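Local coordinates for protein P47 (Clostridium botulinum, PDB 6EKT) that may form part of a progenitor toxin complex that protects botulinum neurotoxin during passage through the host gut, and has the fold of tubular lipid-binding (TULIP) proteins, at residues C33-V38 and W71-G76; L82-P87 and L109-D114; G207-L212 and I411-L416. One frame throughout, in Å; residues are numbered along the deposited sequence.

Contact 1 (C33-V38 and W71-G76)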
# COMPACT_ATOMS: atom_id res chain seq x y z
N CYS A 33 -7.39 -2.02 6.18
CA CYS A 33 -8.77 -1.60 6.45
C CYS A 33 -9.05 -1.64 7.94
O CYS A 33 -8.60 -2.56 8.64
CB CYS A 33 -9.79 -2.46 5.70
SG CYS A 33 -11.52 -1.90 5.84
N SER A 34 -9.77 -0.63 8.40
CA SER A 34 -10.22 -0.50 9.79
C SER A 34 -11.19 -1.62 10.14
O SER A 34 -12.06 -1.98 9.32
CB SER A 34 -10.88 0.88 9.95
OG SER A 34 -11.61 0.99 11.15
N LYS A 35 -11.04 -2.21 11.33
CA LYS A 35 -11.95 -3.26 11.76
C LYS A 35 -13.36 -2.71 12.02
O LYS A 35 -14.34 -3.45 11.88
CB LYS A 35 -11.41 -4.01 12.98
CG LYS A 35 -11.44 -3.22 14.28
CD LYS A 35 -11.76 -4.12 15.46
CE LYS A 35 -11.64 -3.37 16.78
NZ LYS A 35 -12.72 -2.37 16.95
N ARG A 36 -13.44 -1.44 12.41
CA ARG A 36 -14.73 -0.74 12.56
C ARG A 36 -15.56 -0.85 11.26
O ARG A 36 -16.76 -1.11 11.30
CB ARG A 36 -14.50 0.73 12.98
CG ARG A 36 -15.77 1.46 13.42
CD ARG A 36 -15.48 2.73 14.22
NE ARG A 36 -14.70 3.70 13.46
CZ ARG A 36 -15.18 4.63 12.63
NH1 ARG A 36 -14.32 5.43 12.00
NH2 ARG A 36 -16.48 4.78 12.41
N VAL A 37 -14.89 -0.68 10.11
CA VAL A 37 -15.53 -0.83 8.80
C VAL A 37 -15.94 -2.28 8.56
O VAL A 37 -17.08 -2.54 8.18
CB VAL A 37 -14.61 -0.32 7.66
CG1 VAL A 37 -15.25 -0.56 6.29
CG2 VAL A 37 -14.30 1.16 7.85
N VAL A 38 -15.02 -3.23 8.81
CA VAL A 38 -15.31 -4.64 8.57
C VAL A 38 -16.47 -5.13 9.45
O VAL A 38 -17.34 -5.86 8.98
CB VAL A 38 -14.06 -5.54 8.76
CG1 VAL A 38 -14.40 -7.01 8.57
CG2 VAL A 38 -12.98 -5.15 7.74
N TRP A 71 -21.54 -11.45 15.12
CA TRP A 71 -20.11 -11.77 15.28
C TRP A 71 -19.38 -10.43 15.18
O TRP A 71 -19.71 -9.63 14.31
CB TRP A 71 -19.58 -12.71 14.20
CG TRP A 71 -19.97 -14.16 14.29
CD1 TRP A 71 -20.98 -14.72 15.04
CD2 TRP A 71 -19.38 -15.24 13.56
NE1 TRP A 71 -21.03 -16.08 14.84
CE2 TRP A 71 -20.07 -16.42 13.93
CE3 TRP A 71 -18.32 -15.32 12.63
CZ2 TRP A 71 -19.73 -17.68 13.41
CZ3 TRP A 71 -18.00 -16.57 12.10
CH2 TRP A 71 -18.70 -17.74 12.50
N GLU A 72 -18.43 -10.19 16.07
CA GLU A 72 -17.73 -8.90 16.12
C GLU A 72 -16.24 -9.11 16.37
O GLU A 72 -15.86 -9.78 17.33
CB GLU A 72 -18.31 -8.01 17.22
CG GLU A 72 -17.57 -6.68 17.43
CD GLU A 72 -17.90 -5.96 18.74
OE1 GLU A 72 -18.63 -6.52 19.58
OE2 GLU A 72 -17.43 -4.82 18.93
N ILE A 73 -15.42 -8.53 15.49
CA ILE A 73 -13.96 -8.56 15.61
C ILE A 73 -13.56 -7.64 16.75
O ILE A 73 -14.12 -6.56 16.91
CB ILE A 73 -13.26 -8.07 14.31
CG1 ILE A 73 -13.72 -8.91 13.11
CG2 ILE A 73 -11.73 -8.09 14.44
CD1 ILE A 73 -13.51 -8.22 11.77
N ILE A 74 -12.61 -8.11 17.56
CA ILE A 74 -12.03 -7.32 18.66
C ILE A 74 -10.51 -7.41 18.57
O ILE A 74 -9.98 -8.24 17.82
CB ILE A 74 -12.57 -7.77 20.06
CG1 ILE A 74 -12.20 -9.24 20.38
CG2 ILE A 74 -14.08 -7.53 20.15
CD1 ILE A 74 -12.60 -9.71 21.77
N ASN A 75 -9.80 -6.58 19.34
CA ASN A 75 -8.34 -6.60 19.30
C ASN A 75 -7.75 -7.81 20.01
O ASN A 75 -8.47 -8.55 20.68
CB ASN A 75 -7.75 -5.28 19.85
CG ASN A 75 -7.91 -4.13 18.87
OD1 ASN A 75 -7.92 -4.32 17.65
ND2 ASN A 75 -8.04 -2.92 19.40
N GLY A 76 -6.45 -8.02 19.83
CA GLY A 76 -5.73 -9.04 20.58
C GLY A 76 -5.40 -10.23 19.72
O GLY A 76 -4.59 -11.08 20.10
O HOH W 1 -14.82 -4.35 18.27
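Val38 and Ile73 meet where the first turn of helix 35-49, with Ser34 at its N-cap, packs against strand 72-74, an edge strand of an antiparallel sheet in this TULIP-fold protein. Ile73 divides its two branches between two helix residues. Its longer arm starts beside the backbone N (chi1 -56°) and sends CD1 to within 3.5 Å of Val38 CG1, while Ile73 CG2 lies 4.1 Å from Lys35 CD. Lys35 starts with CG wedged between its own N and carbonyl carbon (chi1 72°) and bends again at chi2 and chi4. This shape carries its methylenes past Ile73 in the opposite direction, with Lys35 CD 3.7 Å from Ile73 O. Farther out, the Lys35 side chain crosses that of Asn75 at about a right angle, CE nearest to Asn75 OD1, and the Asn75 amide is held by Tyr198 and by the backbone of Asp206. No direct hydrogen bond joins the two segments. Lys35 NZ stays 5.7 Å from Glu72 OE2, and its ion pair with Asp206 is long and weak. A water links the two segments: it accepts from Lys35 NZ at 3.2 Å and donates to both Glu72 OE2 and Ile73 O, each at 2.7 Å.

Contact 2 (L82-P87 and L109-D114)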
# COMPACT_ATOMS: atom_id res chain seq x y z
N LEU A 82 -8.18 -13.65 13.46
CA LEU A 82 -9.01 -12.60 14.03
C LEU A 82 -9.60 -13.07 15.35
O LEU A 82 -10.10 -14.20 15.43
CB LEU A 82 -10.18 -12.25 13.10
CG LEU A 82 -9.96 -11.48 11.81
CD1 LEU A 82 -11.32 -11.26 11.16
CD2 LEU A 82 -9.27 -10.14 12.05
N ARG A 83 -9.54 -12.21 16.36
CA ARG A 83 -10.27 -12.46 17.61
C ARG A 83 -11.70 -11.92 17.48
O ARG A 83 -11.90 -10.79 17.03
CB ARG A 83 -9.56 -11.83 18.81
CG ARG A 83 -10.08 -12.40 20.12
CD ARG A 83 -9.30 -11.89 21.31
NE ARG A 83 -7.95 -12.46 21.42
CZ ARG A 83 -7.09 -12.14 22.39
NH1 ARG A 83 -7.43 -11.27 23.33
NH2 ARG A 83 -5.89 -12.69 22.42
N ILE A 84 -12.70 -12.74 17.84
CA ILE A 84 -14.10 -12.40 17.61
C ILE A 84 -15.00 -12.79 18.79
O ILE A 84 -14.73 -13.79 19.48
CB ILE A 84 -14.67 -12.98 16.30
CG1 ILE A 84 -14.65 -14.52 16.30
CG2 ILE A 84 -13.96 -12.37 15.08
CD1 ILE A 84 -15.56 -15.16 15.26
N LYS A 85 -16.02 -11.97 19.04
CA LYS A 85 -17.07 -12.31 19.99
C LYS A 85 -18.23 -12.88 19.19
O LYS A 85 -18.60 -12.32 18.15
CB LYS A 85 -17.56 -11.07 20.75
CG LYS A 85 -16.57 -10.43 21.71
CD LYS A 85 -17.27 -9.25 22.37
CE LYS A 85 -16.31 -8.28 23.03
NZ LYS A 85 -17.07 -7.10 23.54
N THR A 86 -18.83 -13.98 19.67
CA THR A 86 -19.96 -14.60 18.97
C THR A 86 -21.17 -14.75 19.90
O THR A 86 -21.61 -15.88 20.16
CB THR A 86 -19.58 -15.96 18.32
OG1 THR A 86 -19.22 -16.89 19.35
CG2 THR A 86 -18.41 -15.82 17.33
N PRO A 87 -21.73 -13.62 20.41
CA PRO A 87 -22.84 -13.68 21.36
C PRO A 87 -24.01 -14.52 20.82
O PRO A 87 -24.43 -14.36 19.67
CB PRO A 87 -23.24 -12.20 21.54
CG PRO A 87 -22.67 -11.49 20.34
CD PRO A 87 -21.38 -12.22 20.07
N LEU A 109 -13.66 -16.22 20.46
CA LEU A 109 -12.88 -17.15 19.69
C LEU A 109 -11.77 -16.42 18.94
O LEU A 109 -11.79 -15.18 18.81
CB LEU A 109 -13.78 -17.89 18.68
CG LEU A 109 -15.09 -18.50 19.20
CD1 LEU A 109 -15.96 -19.02 18.07
CD2 LEU A 109 -14.79 -19.60 20.19
N GLU A 110 -10.81 -17.20 18.46
CA GLU A 110 -9.90 -16.74 17.44
C GLU A 110 -10.01 -17.66 16.25
O GLU A 110 -9.93 -18.88 16.39
CB GLU A 110 -8.46 -16.66 17.95
CG GLU A 110 -8.17 -15.36 18.66
CD GLU A 110 -6.73 -15.19 19.09
OE1 GLU A 110 -6.51 -14.39 20.00
OE2 GLU A 110 -5.81 -15.83 18.51
N ILE A 111 -10.22 -17.08 15.06
CA ILE A 111 -10.39 -17.89 13.86
C ILE A 111 -9.38 -17.41 12.83
O ILE A 111 -9.25 -16.20 12.60
CB ILE A 111 -11.84 -17.88 13.31
CG1 ILE A 111 -12.85 -18.30 14.40
CG2 ILE A 111 -11.95 -18.78 12.07
CD1 ILE A 111 -14.32 -18.37 13.98
N LYS A 112 -8.70 -18.37 12.21
CA LYS A 112 -7.72 -18.08 11.16
C LYS A 112 -8.41 -17.53 9.91
O LYS A 112 -9.54 -17.91 9.60
CB LYS A 112 -6.96 -19.36 10.82
CG LYS A 112 -5.72 -19.13 9.97
CD LYS A 112 -4.96 -20.41 9.68
CE LYS A 112 -4.16 -20.93 10.87
NZ LYS A 112 -3.12 -19.97 11.29
N LEU A 113 -7.73 -16.60 9.23
CA LEU A 113 -8.12 -16.19 7.88
C LEU A 113 -7.13 -16.81 6.91
O LEU A 113 -5.94 -16.95 7.23
CB LEU A 113 -8.15 -14.66 7.73
CG LEU A 113 -8.96 -13.80 8.72
CD1 LEU A 113 -9.11 -12.36 8.25
CD2 LEU A 113 -10.34 -14.34 9.02
N ASP A 114 -7.62 -17.23 5.75
CA ASP A 114 -6.75 -17.65 4.67
C ASP A 114 -7.29 -17.12 3.34
O ASP A 114 -8.45 -16.73 3.25
CB ASP A 114 -6.61 -19.18 4.63
CG ASP A 114 -5.46 -19.67 5.50
OD1 ASP A 114 -4.31 -19.21 5.31
OD2 ASP A 114 -5.72 -20.50 6.41
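Leu82 and Ile111 form a hydrogen-bonded pair between antiparallel strands 81-88 and 108-118, neighbours in one sheet of the TULIP-like fold. Each backbone N-H meets the other's carbonyl, Leu82 N to Ile111 O and Ile111 N to Leu82 O both at 2.9 Å. Ile84 and Leu109, the next hydrogen-bonded pair, repeat the exchange, Ile84 N to Leu109 O and Leu109 N to Ile84 O both measuring 2.8 Å, so all four amides are satisfied. Between them, at the non-hydrogen-bonded pair Arg83 and Glu110, Glu110 CA donates a CA-H...O contact to Leu82 O, while the backbones of these two residues bond outward, Arg83 with Ile74 and Glu110 with Lys140.

On the face carrying Arg83 and Glu110, the guanidinium and carboxylate lie nearly coplanar, 16° apart, and a bend at chi3 (-72°) turns the arginine side-on. Glu110 OE2 forms a salt bridge with Lys140. On the other face, Ile84 CD1 packs on Ile111 CD1, and Leu82 on Leu113. Thr86 OG1 is buried by the contact without a polar partner in the model. The anti lone pair of Glu110 OE1 takes Arg83 NE at 2.8 Å, and the same oxygen takes Arg83 NH2 at 3.0 Å.

Contact 3 (G207-L212 and I411-L416)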
# COMPACT_ATOMS: atom_id res chain seq x y z
N GLY A 207 -8.78 -1.27 15.48
CA GLY A 207 -7.85 -2.32 15.05
C GLY A 207 -7.80 -2.36 13.53
O GLY A 207 -8.76 -1.92 12.86
N TYR A 208 -6.67 -2.84 12.99
CA TYR A 208 -6.42 -2.83 11.54
C TYR A 208 -6.21 -4.23 10.96
O TYR A 208 -5.48 -5.05 11.53
CB TYR A 208 -5.20 -1.93 11.19
CG TYR A 208 -5.19 -0.51 11.76
CD1 TYR A 208 -6.38 0.22 11.94
CD2 TYR A 208 -3.98 0.14 12.07
CE1 TYR A 208 -6.37 1.52 12.45
CE2 TYR A 208 -3.96 1.44 12.57
CZ TYR A 208 -5.16 2.12 12.76
OH TYR A 208 -5.17 3.41 13.25
N LEU A 209 -6.87 -4.50 9.84
CA LEU A 209 -6.62 -5.70 9.04
C LEU A 209 -5.70 -5.29 7.91
O LEU A 209 -5.98 -4.27 7.22
CB LEU A 209 -7.91 -6.30 8.45
CG LEU A 209 -8.86 -7.10 9.37
CD1 LEU A 209 -9.64 -6.16 10.27
CD2 LEU A 209 -9.85 -7.92 8.56
N PHE A 210 -4.62 -6.04 7.72
CA PHE A 210 -3.64 -5.73 6.68
C PHE A 210 -3.42 -6.91 5.76
O PHE A 210 -3.47 -8.06 6.21
CB PHE A 210 -2.29 -5.33 7.30
CG PHE A 210 -2.25 -3.92 7.82
CD1 PHE A 210 -2.24 -2.84 6.93
CD2 PHE A 210 -2.18 -3.67 9.19
CE1 PHE A 210 -2.20 -1.53 7.41
CE2 PHE A 210 -2.12 -2.36 9.68
CZ PHE A 210 -2.14 -1.28 8.79
N ILE A 211 -3.18 -6.63 4.48
CA ILE A 211 -2.68 -7.63 3.53
C ILE A 211 -1.32 -7.11 3.07
O ILE A 211 -1.22 -5.98 2.59
CB ILE A 211 -3.65 -7.85 2.33
CG1 ILE A 211 -4.94 -8.53 2.80
CG2 ILE A 211 -2.99 -8.68 1.22
CD1 ILE A 211 -6.12 -8.44 1.82
N LEU A 212 -0.30 -7.94 3.24
CA LEU A 212 1.07 -7.63 2.82
C LEU A 212 1.32 -8.36 1.51
O LEU A 212 1.03 -9.55 1.43
CB LEU A 212 2.06 -8.11 3.89
CG LEU A 212 2.24 -7.33 5.19
CD1 LEU A 212 0.97 -6.85 5.86
CD2 LEU A 212 3.09 -8.11 6.19
N ILE A 411 -6.92 -4.91 -4.05
CA ILE A 411 -7.66 -5.36 -2.87
C ILE A 411 -8.92 -4.54 -2.76
O ILE A 411 -8.85 -3.31 -2.65
CB ILE A 411 -6.81 -5.24 -1.57
CG1 ILE A 411 -5.54 -6.11 -1.67
CG2 ILE A 411 -7.63 -5.54 -0.30
CD1 ILE A 411 -5.75 -7.60 -1.94
N LYS A 412 -10.05 -5.22 -2.79
CA LYS A 412 -11.31 -4.61 -2.46
C LYS A 412 -11.81 -5.21 -1.15
O LYS A 412 -12.18 -6.39 -1.10
CB LYS A 412 -12.33 -4.82 -3.58
CG LYS A 412 -11.94 -4.10 -4.88
CD LYS A 412 -13.10 -3.98 -5.86
CE LYS A 412 -13.49 -5.30 -6.52
NZ LYS A 412 -12.34 -5.88 -7.26
N TRP A 413 -11.79 -4.40 -0.10
CA TRP A 413 -12.24 -4.82 1.22
C TRP A 413 -13.75 -5.02 1.22
O TRP A 413 -14.49 -4.11 0.83
CB TRP A 413 -11.81 -3.80 2.26
CG TRP A 413 -10.29 -3.76 2.43
CD1 TRP A 413 -9.42 -2.86 1.88
CD2 TRP A 413 -9.50 -4.68 3.17
NE1 TRP A 413 -8.13 -3.15 2.26
CE2 TRP A 413 -8.15 -4.25 3.07
CE3 TRP A 413 -9.80 -5.81 3.96
CZ2 TRP A 413 -7.09 -4.93 3.69
CZ3 TRP A 413 -8.74 -6.49 4.60
CH2 TRP A 413 -7.40 -6.04 4.46
N ASN A 414 -14.18 -6.22 1.62
CA ASN A 414 -15.56 -6.74 1.45
C ASN A 414 -16.06 -6.69 -0.00
O ASN A 414 -17.25 -6.55 -0.27
CB ASN A 414 -16.57 -6.09 2.44
CG ASN A 414 -17.96 -6.78 2.44
OD1 ASN A 414 -18.07 -8.01 2.48
ND2 ASN A 414 -19.01 -5.97 2.39
N ASN A 415 -15.12 -6.83 -0.94
CA ASN A 415 -15.39 -6.73 -2.39
C ASN A 415 -16.06 -5.41 -2.83
O ASN A 415 -16.68 -5.33 -3.91
CB ASN A 415 -16.15 -7.98 -2.91
CG ASN A 415 -16.01 -8.18 -4.41
OD1 ASN A 415 -14.90 -8.16 -4.96
ND2 ASN A 415 -17.14 -8.33 -5.09
N LEU A 416 -15.91 -4.37 -2.01
CA LEU A 416 -16.50 -3.05 -2.27
C LEU A 416 -15.44 -2.04 -2.71
O LEU A 416 -14.36 -1.98 -2.13
CB LEU A 416 -17.24 -2.53 -1.04
CG LEU A 416 -18.45 -3.33 -0.53
CD1 LEU A 416 -18.77 -2.92 0.90
CD2 LEU A 416 -19.67 -3.18 -1.42
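Trp413 reaches from edge strand 411-413 to Leu209 and Ile211 on strand 208-214, bridging two antiparallel sheets of the TULIP-like fold that pack face to face. The short strand segments run nearly antiparallel, at 163°, yet their axes stay 10.2 Å apart, too far for strand pairing. The indole spans the distance and meets both side chains and backbone of strand 208-214, and no hydrogen bond crosses between the segments.

The tight part centres on the outer end of the six-membered ring of the indole. Trp413 CH2 comes within 3.6 Å of Leu209 O and 3.8 Å of Ile211 CD1, while Trp413 CZ3 rests 3.9 Å from Leu209 CB. Ile211 runs past the indole in the opposite direction; with chi2 extended (163°), its CD1 touches both Trp413 CH2 and, tip to tip at 3.9 Å, Ile411 CD1. Ile411 also lays its CG2 over one face of the indole, toward the rim. Trp413 is thus gripped both by the facing strand and by Ile411 of its own strand, and Cys33 of strand 29-34 adds to the packing. Phe210 points away, onto Val30, though its carbonyl carbon lies near the edge of the indole. All five touching residues are buried.

Beyond Trp413 the character changes. The chain leaves the interface through two overlapping reverse turns, type II from Lys412 to Asn415 and type I' from Trp413 to Leu416, and Asn415 and Leu416 become exposed without approaching strand 208-214. Two backbone hydrogen bonds close the turns: Asn415 N to Lys412 O at 3.0 Å and Leu416 N to Trp413 O at 3.2 Å.

Overall arrangement
Two six-stranded sheets tie the three contacts together. Strands 72-74, 81-88, 108-118 and 411-413 belong to one, while strands 29-34 and 208-214 are neighbours in the other. Contacts 1 and 2 have centres about 10 Å apart and adjoin where strands 72-74 and 81-88 pair, Glu72 O lying 2.8 Å from Lys85 N in a backbone hydrogen bond. Contact 1 is about 11 Å from contact 3, centre to centre; Lys35 N bonds to Gly207 O (2.8 Å), and Cys33 CB packs 3.4 Å from Trp413 CD2. Contacts 2 and 3, with centres about 16 Å apart, touch through Leu82 CD2 and Leu209 CG at 4.1 Å, within the apolar layer between the sheets.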